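Tni2 (Pseudomonas fluorescens, PDB 6B12) is probably the immunity protein that binds and neutralises Tne2, a toxin delivered by the type VI secretion system and acting on NAD. Local coordinates at residues 108-113 with 132-137; 94-99 with 103-108; 68-71 with 77-80. All blocks are in the same frame, centred on the assembly; numbering follows the deposited sequence.

In the fold
Tyr108 belongs to both contact 1 and contact 2 and also packs against contact 3. Contacts 1 and 2 lie in one antiparallel sheet with their centres about 11 Å apart. They meet where Val137 CG2 lies 3.9 Å from Leu97 CD1 and where Phe135 touches Ile99. Contact 3 belongs to the preceding four-stranded sheet, its centre about 13 Å from that of contact 1 and about 14 Å from that of contact 2. The sheets meet through Leu80 CB, 3.6 Å from Tyr108 CD2, and through Leu68 and Phe111. Contacts 1 and 3 also reach the chain of another protein, probably the toxin, whereas no other chain of the assembly touches contact 2.

Contact 1: 108-113 with 132-137; sequences YSWFEQ and QAMFRV
Tyr108 and Val137 stand with their CA atoms 9.0 Å apart on strands 102-112 and 134-140, which run the same way as next-but-one neighbours with strand 121-128 between them. The two segments touch each other through side chains alone, across the middle strand. Val137 CB lies at the edge of the Tyr108 ring, close to its plane and 4.0 Å from CE1, while CG1 comes to 3.7 Å from the hydroxyl OH; the two side chains cross at about a right angle. That hydroxyl is hydrogen-bonded to Ala94 O. Within this antiparallel meander, Ser109 and Trp110 both pair by backbone with Met125, and their torsions are consistent with a classic beta bulge. At the bulge residue Trp110, selenomethionine Met134, bent at chi2 and chi3, brings CE to 3.9 Å from CH2. Its SE lies 5.4 Å from the centroid of the six-membered ring and 52° off the ring normal, an oblique Met-aromatic contact. The other end of the indole gives a weak, bent hydrogen bond from NE1 to Glu112 OE2 (2.9 Å, 128°). Both Glu112 oxygens also take hydrogen bonds from the backbone of the other protein's chain, and Trp110 packs on an apolar side chain there.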
ATOM      1  N   TYR C 108      -0.877   8.729   4.796  1.00 18.28           N
ATOM      2  CA  TYR C 108      -0.863   7.278   4.942  1.00 17.63           C
ATOM      3  C   TYR C 108      -1.654   6.631   3.806  1.00 17.64           C
ATOM      4  O   TYR C 108      -2.721   7.120   3.418  1.00 17.33           O
ATOM      5  CB  TYR C 108      -1.437   6.879   6.296  1.00 16.14           C
ATOM      6  CG  TYR C 108      -0.497   7.216   7.434  1.00 17.03           C
ATOM      7  CD1 TYR C 108       0.707   6.533   7.585  1.00 19.74           C
ATOM      8  CD2 TYR C 108      -0.797   8.225   8.335  1.00 14.34           C
ATOM      9  CE1 TYR C 108       1.593   6.835   8.638  1.00 17.50           C
ATOM     10  CE2 TYR C 108       0.090   8.536   9.414  1.00 17.63           C
ATOM     11  CZ  TYR C 108       1.272   7.822   9.539  1.00 17.79           C
ATOM     12  OH  TYR C 108       2.154   8.102  10.562  1.00 19.06           O
ATOM     13  N   SER C 109      -1.116   5.527   3.267  1.00 14.58           N
ATOM     14  CA  SER C 109      -1.544   4.995   1.982  1.00 16.26           C
ATOM     15  C   SER C 109      -2.010   3.553   2.024  1.00 19.47           C
ATOM     16  O   SER C 109      -2.981   3.239   1.350  1.00 14.92           O
ATOM     17  CB  SER C 109      -0.432   5.147   0.945  1.00 22.20           C
ATOM     18  OG  SER C 109      -0.147   6.529   0.807  1.00 27.22           O
ATOM     19  N   TRP C 110      -1.363   2.670   2.794  1.00 16.38           N
ATOM     20  CA  TRP C 110      -1.830   1.285   2.901  1.00 14.01           C
ATOM     21  C   TRP C 110      -1.064   0.620   4.037  1.00 15.14           C
ATOM     22  O   TRP C 110      -0.105   1.184   4.565  1.00 16.47           O
ATOM     23  CB  TRP C 110      -1.658   0.508   1.588  1.00 14.85           C
ATOM     24  CG  TRP C 110      -0.234   0.154   1.143  1.00 16.60           C
ATOM     25  CD1 TRP C 110       0.506  -0.929   1.529  1.00 17.44           C
ATOM     26  CD2 TRP C 110       0.572   0.868   0.196  1.00 16.46           C
ATOM     27  NE1 TRP C 110       1.729  -0.924   0.904  1.00 16.27           N
ATOM     28  CE2 TRP C 110       1.788   0.164   0.065  1.00 19.59           C
ATOM     29  CE3 TRP C 110       0.382   2.029  -0.555  1.00 20.45           C
ATOM     30  CZ2 TRP C 110       2.813   0.598  -0.766  1.00 23.19           C
ATOM     31  CZ3 TRP C 110       1.398   2.450  -1.397  1.00 22.80           C
ATOM     32  CH2 TRP C 110       2.597   1.742  -1.490  1.00 22.45           C
ATOM     33  N   PHE C 111      -1.487  -0.593   4.400  1.00 14.52           N
ATOM     34  CA  PHE C 111      -0.894  -1.316   5.525  1.00 11.80           C
ATOM     35  C   PHE C 111      -0.033  -2.466   5.023  1.00 15.52           C
ATOM     36  O   PHE C 111      -0.309  -3.053   3.975  1.00 19.28           O
ATOM     37  CB  PHE C 111      -1.973  -1.901   6.455  1.00 13.58           C
ATOM     38  CG  PHE C 111      -2.835  -0.873   7.116  1.00 15.54           C
ATOM     39  CD1 PHE C 111      -2.353  -0.115   8.174  1.00 13.65           C
ATOM     40  CD2 PHE C 111      -4.140  -0.653   6.672  1.00 16.73           C
ATOM     41  CE1 PHE C 111      -3.150   0.847   8.784  1.00 15.88           C
ATOM     42  CE2 PHE C 111      -4.939   0.296   7.278  1.00 17.44           C
ATOM     43  CZ  PHE C 111      -4.461   1.044   8.340  1.00 19.20           C
ATOM     44  N   GLU C 112       1.008  -2.796   5.789  1.00 16.73           N
ATOM     45  CA  GLU C 112       1.760  -4.029   5.583  1.00 20.21           C
ATOM     46  C   GLU C 112       2.019  -4.658   6.934  1.00 20.64           C
ATOM     47  O   GLU C 112       1.901  -4.007   7.971  1.00 20.17           O
ATOM     48  CB  GLU C 112       3.103  -3.800   4.877  1.00 18.86           C
ATOM     49  CG  GLU C 112       2.993  -3.206   3.488  1.00 19.36           C
ATOM     50  CD  GLU C 112       2.519  -4.201   2.433  1.00 19.60           C
ATOM     51  OE1 GLU C 112       2.381  -5.416   2.723  1.00 21.87           O
ATOM     52  OE2 GLU C 112       2.272  -3.738   1.307  1.00 22.59           O
ATOM     53  N   GLN C 113       2.388  -5.933   6.924  1.00 22.59           N
ATOM     54  CA  GLN C 113       2.703  -6.638   8.156  1.00 21.35           C
ATOM     55  C   GLN C 113       4.131  -7.156   8.070  1.00 20.26           C
ATOM     56  O   GLN C 113       4.477  -7.872   7.124  1.00 23.89           O
ATOM     57  CB  GLN C 113       1.717  -7.785   8.400  1.00 26.04           C
ATOM     58  CG  GLN C 113       1.540  -8.090   9.873  1.00 39.89           C
ATOM     59  CD  GLN C 113       0.626  -9.266  10.138  1.00 43.70           C
ATOM     60  OE1 GLN C 113      -0.216  -9.622   9.305  1.00 43.44           O
ATOM     61  NE2 GLN C 113       0.792  -9.887  11.307  1.00 42.75           N
ATOM     62  N   GLN C 132       6.649  12.362  -2.814  1.00 27.01           N
ATOM     63  CA  GLN C 132       5.980  11.058  -2.844  1.00 25.44           C
ATOM     64  C   GLN C 132       6.911   9.904  -2.481  1.00 32.62           C
ATOM     65  O   GLN C 132       6.645   8.756  -2.850  1.00 28.27           O
ATOM     66  CB  GLN C 132       5.317  10.790  -4.202  1.00 27.18           C
ATOM     67  CG  GLN C 132       4.354  11.886  -4.656  1.00 37.46           C
ATOM     68  CD  GLN C 132       3.205  12.111  -3.688  1.00 46.33           C
ATOM     69  OE1 GLN C 132       2.504  11.172  -3.309  1.00 45.10           O
ATOM     70  NE2 GLN C 132       3.012  13.363  -3.278  1.00 47.64           N
ATOM     71  N   ALA C 133       8.001  10.168  -1.759  1.00 26.16           N
ATOM     72  CA  ALA C 133       8.833   9.075  -1.273  1.00 26.17           C
ATOM     73  C   ALA C 133       8.068   8.288  -0.224  1.00 24.80           C
ATOM     74  O   ALA C 133       7.324   8.865   0.574  1.00 22.21           O
ATOM     75  CB  ALA C 133      10.142   9.596  -0.678  1.00 24.84           C
HETATM   76  N   MSE C 134       8.255   6.969  -0.231  1.00 27.32           N
HETATM   77  CA  MSE C 134       7.508   6.084   0.657  1.00 26.32           C
HETATM   78  C   MSE C 134       8.311   5.803   1.909  1.00 24.59           C
HETATM   79  O   MSE C 134       9.529   5.567   1.848  1.00 24.48           O
HETATM   80  CB  MSE C 134       7.169   4.748  -0.022  1.00 27.32           C
HETATM   81  CG  MSE C 134       6.373   4.855  -1.316  1.00 39.37           C
HETATM   82 SE   MSE C 134       4.636   5.707  -1.033  1.00 44.58          SE
HETATM   83  CE  MSE C 134       4.060   4.759   0.571  1.00 27.84           C
ATOM     84  N   PHE C 135       7.624   5.811   3.039  1.00 23.45           N
ATOM     85  CA  PHE C 135       8.242   5.497   4.312  1.00 21.97           C
ATOM     86  C   PHE C 135       7.406   4.441   5.004  1.00 24.83           C
ATOM     87  O   PHE C 135       6.178   4.513   5.001  1.00 21.68           O
ATOM     88  CB  PHE C 135       8.359   6.719   5.201  1.00 21.20           C
ATOM     89  CG  PHE C 135       9.361   7.697   4.705  1.00 23.29           C
ATOM     90  CD1 PHE C 135       9.040   8.566   3.678  1.00 22.98           C
ATOM     91  CD2 PHE C 135      10.629   7.729   5.249  1.00 25.93           C
ATOM     92  CE1 PHE C 135       9.980   9.464   3.189  1.00 24.40           C
ATOM     93  CE2 PHE C 135      11.572   8.634   4.777  1.00 24.39           C
ATOM     94  CZ  PHE C 135      11.246   9.494   3.751  1.00 27.85           C
ATOM     95  N   ARG C 136       8.086   3.466   5.576  1.00 20.83           N
ATOM     96  CA  ARG C 136       7.447   2.488   6.448  1.00 20.22           C
ATOM     97  C   ARG C 136       7.360   3.080   7.847  1.00 18.91           C
ATOM     98  O   ARG C 136       8.389   3.481   8.420  1.00 19.36           O
ATOM     99  CB  ARG C 136       8.256   1.194   6.450  1.00 21.47           C
ATOM    100  CG  ARG C 136       7.878   0.275   7.590  1.00 19.76           C
ATOM    101  CD  ARG C 136       8.741  -0.972   7.565  1.00 24.06           C
ATOM    102  NE  ARG C 136       8.604  -1.705   8.825  1.00 20.48           N
ATOM    103  CZ  ARG C 136       9.234  -2.840   9.083  1.00 27.84           C
ATOM    104  NH1 ARG C 136      10.033  -3.376   8.158  1.00 25.07           N
ATOM    105  NH2 ARG C 136       9.053  -3.443  10.251  1.00 25.97           N
ATOM    106  N   VAL C 137       6.145   3.166   8.389  1.00 18.63           N
ATOM    107  CA  VAL C 137       5.911   3.753   9.708  1.00 17.61           C
ATOM    108  C   VAL C 137       5.332   2.674  10.609  1.00 17.14           C
ATOM    109  O   VAL C 137       4.207   2.211  10.403  1.00 17.61           O
ATOM    110  CB  VAL C 137       4.989   4.977   9.642  1.00 17.90           C
ATOM    111  CG1 VAL C 137       4.855   5.625  11.048  1.00 17.03           C
ATOM    112  CG2 VAL C 137       5.536   5.993   8.642  1.00 18.64           C
TER

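Contact 2: 94-99 with 103-108; sequences ADQLLI and LEAGIY
Tyr108 reaches along its ring plane to Ala94, where OH gives a 2.7 Å hydrogen bond to Ala94 O, almost in line with the carbonyl (C=O...OH angle 167°). Asp95 CB comes obliquely to the same ring, 3.6 Å from CE2. With CG of Asp95 between its own N and carbonyl carbon (chi1 54°), the carboxylate lies beside strand 103-108, and two waters link OD2 to Tyr108 N and to Gly106 O. Here the backbones diverge, and Gly106 N makes only a weak bond to Asp95 O. Farther along, Leu97 and Glu104 form the antiparallel hydrogen-bonded pair: Leu97 N lies 2.9 Å from Glu104 O, and Glu104 N lies 2.8 Å from Leu97 O. Their side chains lie on one face of the sheet, and both Leu97 methyls approach the Tyr108 hydroxyl. Glu104 is bent at chi2 and crosses Ile99 at about a right angle, CG 4.1 Å from Ile99 CB. Its carboxylate makes a salt bridge with Arg130, and a water joins OE2 to Ile99 O. On the reverse face Gln96 CG lies 3.9 Å from Ala105 CA. This beta hairpin forms one margin of the five-stranded sheet: strand 96-99 is outermost within the chain, strand 102-112 continues to strand 121-128, and Leu97 folds over Phe126, Val137, Ile146 and Ile149.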
ATOM      1  N   ALA C  94      -0.157  10.799  13.925  1.00 22.02           N
ATOM      2  CA  ALA C  94       0.461  11.938  13.254  1.00 24.67           C
ATOM      3  C   ALA C  94       0.825  11.595  11.807  1.00 24.43           C
ATOM      4  O   ALA C  94       1.396  10.534  11.539  1.00 26.58           O
ATOM      5  CB  ALA C  94       1.709  12.373  14.031  1.00 24.60           C
ATOM      6  N   ASP C  95       0.488  12.491  10.861  1.00 23.33           N
ATOM      7  CA  ASP C  95       0.986  12.346   9.492  1.00 23.31           C
ATOM      8  C   ASP C  95       1.819  13.555   9.064  1.00 23.70           C
ATOM      9  O   ASP C  95       1.991  13.815   7.865  1.00 24.85           O
ATOM     10  CB  ASP C  95      -0.134  12.048   8.483  1.00 27.58           C
ATOM     11  CG  ASP C  95      -1.284  13.046   8.518  1.00 31.14           C
ATOM     12  OD1 ASP C  95      -1.092  14.207   8.918  1.00 32.21           O
ATOM     13  OD2 ASP C  95      -2.398  12.650   8.102  1.00 33.12           O
ATOM     14  N   GLN C  96       2.339  14.297  10.029  1.00 22.62           N
ATOM     15  CA  GLN C  96       3.457  15.210   9.813  1.00 24.80           C
ATOM     16  C   GLN C  96       4.598  14.650  10.642  1.00 26.82           C
ATOM     17  O   GLN C  96       4.515  14.619  11.876  1.00 27.70           O
ATOM     18  CB  GLN C  96       3.105  16.639  10.216  1.00 27.28           C
ATOM     19  CG  GLN C  96       2.222  17.313   9.207  1.00 41.59           C
ATOM     20  CD  GLN C  96       1.797  18.692   9.633  1.00 41.16           C
ATOM     21  OE1 GLN C  96       2.312  19.245  10.608  1.00 42.61           O
ATOM     22  NE2 GLN C  96       0.851  19.260   8.904  1.00 45.18           N
ATOM     23  N   LEU C  97       5.633  14.174   9.962  1.00 22.21           N
ATOM     24  CA  LEU C  97       6.681  13.363  10.555  1.00 22.15           C
ATOM     25  C   LEU C  97       8.022  14.064  10.441  1.00 23.74           C
ATOM     26  O   LEU C  97       8.310  14.726   9.435  1.00 20.40           O
ATOM     27  CB  LEU C  97       6.759  12.001   9.867  1.00 26.36           C
ATOM     28  CG  LEU C  97       5.439  11.230   9.860  1.00 33.42           C
ATOM     29  CD1 LEU C  97       5.579   9.871   9.175  1.00 27.27           C
ATOM     30  CD2 LEU C  97       4.918  11.102  11.272  1.00 29.06           C
ATOM     31  N   LEU C  98       8.831  13.911  11.480  1.00 20.43           N
ATOM     32  CA  LEU C  98      10.192  14.423  11.477  1.00 21.40           C
ATOM     33  C   LEU C  98      11.047  13.422  10.722  1.00 27.84           C
ATOM     34  O   LEU C  98      11.243  12.290  11.184  1.00 27.44           O
ATOM     35  CB  LEU C  98      10.720  14.614  12.893  1.00 27.04           C
ATOM     36  CG  LEU C  98      10.670  15.959  13.597  1.00 37.86           C
ATOM     37  CD1 LEU C  98      11.246  15.796  15.004  1.00 37.21           C
ATOM     38  CD2 LEU C  98      11.440  16.998  12.812  1.00 33.02           C
ATOM     39  N   ILE C  99      11.547  13.828   9.563  1.00 26.06           N
ATOM     40  CA  ILE C  99      12.389  12.981   8.732  1.00 26.33           C
ATOM     41  C   ILE C  99      13.634  13.784   8.401  1.00 29.28           C
ATOM     42  O   ILE C  99      13.542  14.849   7.776  1.00 33.03           O
ATOM     43  CB  ILE C  99      11.661  12.517   7.458  1.00 24.66           C
ATOM     44  CG1 ILE C  99      10.435  11.676   7.807  1.00 25.59           C
ATOM     45  CG2 ILE C  99      12.606  11.755   6.525  1.00 31.47           C
ATOM     46  CD1 ILE C  99       9.497  11.466   6.636  1.00 29.72           C
ATOM     47  N   LEU C 103      10.264  18.759   9.291  1.00 22.47           N
ATOM     48  CA  LEU C 103       8.867  18.370   9.484  1.00 23.49           C
ATOM     49  C   LEU C 103       8.219  18.154   8.114  1.00 24.96           C
ATOM     50  O   LEU C 103       8.131  19.088   7.304  1.00 24.21           O
ATOM     51  CB  LEU C 103       8.150  19.450  10.295  1.00 26.86           C
ATOM     52  CG  LEU C 103       6.806  19.183  10.971  1.00 30.22           C
ATOM     53  CD1 LEU C 103       6.842  17.864  11.744  1.00 25.71           C
ATOM     54  CD2 LEU C 103       6.517  20.353  11.903  1.00 37.34           C
ATOM     55  N   GLU C 104       7.809  16.916   7.828  1.00 20.23           N
ATOM     56  CA  GLU C 104       7.341  16.525   6.501  1.00 21.96           C
ATOM     57  C   GLU C 104       5.880  16.123   6.549  1.00 20.48           C
ATOM     58  O   GLU C 104       5.527  15.143   7.221  1.00 23.74           O
ATOM     59  CB  GLU C 104       8.171  15.367   5.944  1.00 22.42           C
ATOM     60  CG  GLU C 104       9.634  15.710   5.803  1.00 22.61           C
ATOM     61  CD  GLU C 104       9.914  16.543   4.566  1.00 23.84           C
ATOM     62  OE1 GLU C 104       8.950  16.984   3.878  1.00 26.81           O
ATOM     63  OE2 GLU C 104      11.105  16.764   4.280  1.00 31.18           O
ATOM     64  N   ALA C 105       5.041  16.843   5.799  1.00 21.20           N
ATOM     65  CA  ALA C 105       3.659  16.396   5.644  1.00 23.39           C
ATOM     66  C   ALA C 105       3.578  15.187   4.709  1.00 23.95           C
ATOM     67  O   ALA C 105       4.435  14.964   3.849  1.00 21.11           O
ATOM     68  CB  ALA C 105       2.786  17.523   5.094  1.00 26.22           C
ATOM     69  N   GLY C 106       2.510  14.415   4.859  1.00 21.51           N
ATOM     70  CA  GLY C 106       2.347  13.280   3.980  1.00 19.78           C
ATOM     71  C   GLY C 106       0.997  12.634   4.183  1.00 20.22           C
ATOM     72  O   GLY C 106       0.136  13.163   4.892  1.00 22.23           O
ATOM     73  N   ILE C 107       0.814  11.485   3.533  1.00 16.93           N
ATOM     74  CA  ILE C 107      -0.473  10.781   3.555  1.00 14.81           C
ATOM     75  C   ILE C 107      -0.219   9.298   3.790  1.00 16.37           C
ATOM     76  O   ILE C 107       0.530   8.668   3.035  1.00 17.60           O
ATOM     77  CB  ILE C 107      -1.265  10.974   2.240  1.00 18.23           C
ATOM     78  CG1 ILE C 107      -1.458  12.458   1.918  1.00 19.70           C
ATOM     79  CG2 ILE C 107      -2.663  10.304   2.317  1.00 15.70           C
ATOM     80  CD1 ILE C 107      -2.075  12.682   0.536  1.00 27.37           C
ATOM     81  N   TYR C 108      -0.877   8.729   4.796  1.00 18.28           N
ATOM     82  CA  TYR C 108      -0.863   7.278   4.942  1.00 17.63           C
ATOM     83  C   TYR C 108      -1.654   6.631   3.806  1.00 17.64           C
ATOM     84  O   TYR C 108      -2.721   7.120   3.418  1.00 17.33           O
ATOM     85  CB  TYR C 108      -1.437   6.879   6.296  1.00 16.14           C
ATOM     86  CG  TYR C 108      -0.497   7.216   7.434  1.00 17.03           C
ATOM     87  CD1 TYR C 108       0.707   6.533   7.585  1.00 19.74           C
ATOM     88  CD2 TYR C 108      -0.797   8.225   8.335  1.00 14.34           C
ATOM     89  CE1 TYR C 108       1.593   6.835   8.638  1.00 17.50           C
ATOM     90  CE2 TYR C 108       0.090   8.536   9.414  1.00 17.63           C
ATOM     91  CZ  TYR C 108       1.272   7.822   9.539  1.00 17.79           C
ATOM     92  OH  TYR C 108       2.154   8.102  10.562  1.00 19.06           O
TER
HETATM   93  O   HOH W   1      -2.667  10.335   6.285  1.00 18.72           O
HETATM   94  O   HOH W   2      -2.530  13.466   5.328  1.00 26.28           O
HETATM   95  O   HOH W   3      12.968  15.158   5.118  1.00 29.29           O

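Contact 3: 68-71 with 77-80; sequences LWND and AATL
Leu68 lays its CD1 methyl over Ala78, 3.7 Å from CB, and reaches on to Leu80 CB at 4.2 Å. CG stands opposite the backbone N (chi1 -175°), which directs the branch across to the partner strand on the face shared with Ala78 and Leu80. There Leu68 and Leu80 both pack on Tyr108 and Phe111 of the next sheet. Asn70 shares that face; its ND2 is bonded to Arg52 O, while OD1 accepts from a basic side chain of another protein's chain. On the reverse face Thr79 OG1 donates a 2.7 Å hydrogen bond to Asp71 OD2, meeting the syn lone pair of the carboxylate. The other oxygen, OD1, lies at the edge of the Trp69 indole, in its plane. Trp69 and Thr79 are the hydrogen-bonded pair, with N to O distances of 2.9 Å both from Trp69 N to Thr79 O and from Thr79 N to Trp69 O. The last backbone bond, from Asp71 N to Ala77 O, is nearly straight at hydrogen (2.8 Å, 175°), although the donor sits above the carbonyl plane. Asp71 thus grips the partner segment twice, by main chain and by side chain, where the loop begins that closes this antiparallel beta hairpin at the centre of a four-stranded meander.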
ATOM      1  N   LEU C  68      -7.679   3.489   8.171  1.00 11.86           N
ATOM      2  CA  LEU C  68      -7.287   4.572   7.268  1.00 11.44           C
ATOM      3  C   LEU C  68      -8.564   5.099   6.624  1.00 15.74           C
ATOM      4  O   LEU C  68      -9.209   4.394   5.842  1.00 16.76           O
ATOM      5  CB  LEU C  68      -6.296   4.063   6.236  1.00 15.24           C
ATOM      6  CG  LEU C  68      -5.739   5.142   5.320  1.00 13.48           C
ATOM      7  CD1 LEU C  68      -5.037   6.257   6.109  1.00 14.06           C
ATOM      8  CD2 LEU C  68      -4.795   4.453   4.360  1.00 18.18           C
ATOM      9  N   TRP C  69      -8.907   6.345   6.946  1.00 13.04           N
ATOM     10  CA  TRP C  69     -10.229   6.919   6.736  1.00 13.78           C
ATOM     11  C   TRP C  69     -10.167   7.914   5.586  1.00 16.10           C
ATOM     12  O   TRP C  69      -9.440   8.905   5.681  1.00 15.70           O
ATOM     13  CB  TRP C  69     -10.634   7.617   8.030  1.00 14.41           C
ATOM     14  CG  TRP C  69     -12.033   8.111   8.192  1.00 17.48           C
ATOM     15  CD1 TRP C  69     -12.483   9.408   8.031  1.00 19.91           C
ATOM     16  CD2 TRP C  69     -13.136   7.359   8.682  1.00 16.72           C
ATOM     17  NE1 TRP C  69     -13.815   9.478   8.372  1.00 22.07           N
ATOM     18  CE2 TRP C  69     -14.230   8.236   8.788  1.00 16.38           C
ATOM     19  CE3 TRP C  69     -13.300   6.016   9.065  1.00 17.59           C
ATOM     20  CZ2 TRP C  69     -15.480   7.807   9.219  1.00 25.75           C
ATOM     21  CZ3 TRP C  69     -14.546   5.597   9.490  1.00 18.92           C
ATOM     22  CH2 TRP C  69     -15.607   6.489   9.570  1.00 22.34           C
ATOM     23  N   ASN C  70     -10.932   7.670   4.517  1.00 17.55           N
ATOM     24  CA  ASN C  70     -10.865   8.577   3.368  1.00 14.55           C
ATOM     25  C   ASN C  70     -11.538   9.899   3.710  1.00 15.32           C
ATOM     26  O   ASN C  70     -12.654   9.918   4.238  1.00 17.99           O
ATOM     27  CB  ASN C  70     -11.532   7.964   2.136  1.00 18.56           C
ATOM     28  CG  ASN C  70     -10.709   6.865   1.524  1.00 17.87           C
ATOM     29  OD1 ASN C  70      -9.550   6.676   1.896  1.00 16.36           O
ATOM     30  ND2 ASN C  70     -11.296   6.127   0.582  1.00 16.17           N
ATOM     31  N   ASP C  71     -10.870  11.019   3.375  1.00 16.52           N
ATOM     32  CA  ASP C  71     -11.366  12.342   3.750  1.00 18.20           C
ATOM     33  C   ASP C  71     -12.053  13.091   2.621  1.00 24.47           C
ATOM     34  O   ASP C  71     -12.618  14.163   2.866  1.00 25.86           O
ATOM     35  CB  ASP C  71     -10.222  13.208   4.300  1.00 19.78           C
ATOM     36  CG  ASP C  71      -9.727  12.714   5.670  1.00 20.36           C
ATOM     37  OD1 ASP C  71     -10.567  12.321   6.513  1.00 22.52           O
ATOM     38  OD2 ASP C  71      -8.500  12.725   5.907  1.00 21.62           O
ATOM     39  N   ALA C  77      -6.745  11.463  -0.189  1.00 20.04           N
ATOM     40  CA  ALA C  77      -6.707  12.120   1.113  1.00 16.15           C
ATOM     41  C   ALA C  77      -7.289  11.197   2.174  1.00 16.08           C
ATOM     42  O   ALA C  77      -8.392  10.678   2.014  1.00 16.20           O
ATOM     43  CB  ALA C  77      -7.515  13.407   1.093  1.00 16.44           C
ATOM     44  N   ALA C  78      -6.563  11.036   3.272  1.00 16.37           N
ATOM     45  CA  ALA C  78      -7.008  10.093   4.288  1.00 15.88           C
ATOM     46  C   ALA C  78      -6.309  10.415   5.598  1.00 19.63           C
ATOM     47  O   ALA C  78      -5.239  11.032   5.613  1.00 18.99           O
ATOM     48  CB  ALA C  78      -6.723   8.653   3.859  1.00 20.00           C
ATOM     49  N   THR C  79      -6.922   9.965   6.702  1.00 14.91           N
ATOM     50  CA  THR C  79      -6.362  10.129   8.040  1.00 12.91           C
ATOM     51  C   THR C  79      -6.322   8.760   8.717  1.00 14.17           C
ATOM     52  O   THR C  79      -7.279   7.992   8.614  1.00 16.01           O
ATOM     53  CB  THR C  79      -7.208  11.105   8.877  1.00 17.87           C
ATOM     54  OG1 THR C  79      -7.246  12.392   8.232  1.00 20.76           O
ATOM     55  CG2 THR C  79      -6.624  11.268  10.270  1.00 19.94           C
ATOM     56  N   LEU C  80      -5.223   8.472   9.405  1.00 14.34           N
ATOM     57  CA  LEU C  80      -5.057   7.196  10.098  1.00 11.93           C
ATOM     58  C   LEU C  80      -5.476   7.325  11.556  1.00 14.96           C
ATOM     59  O   LEU C  80      -5.020   8.234  12.258  1.00 15.54           O
ATOM     60  CB  LEU C  80      -3.600   6.745   9.997  1.00 14.93           C
ATOM     61  CG  LEU C  80      -3.250   5.464  10.754  1.00 13.57           C
ATOM     62  CD1 LEU C  80      -4.015   4.239  10.213  1.00 13.06           C
ATOM     63  CD2 LEU C  80      -1.714   5.270  10.720  1.00 14.99           C
TER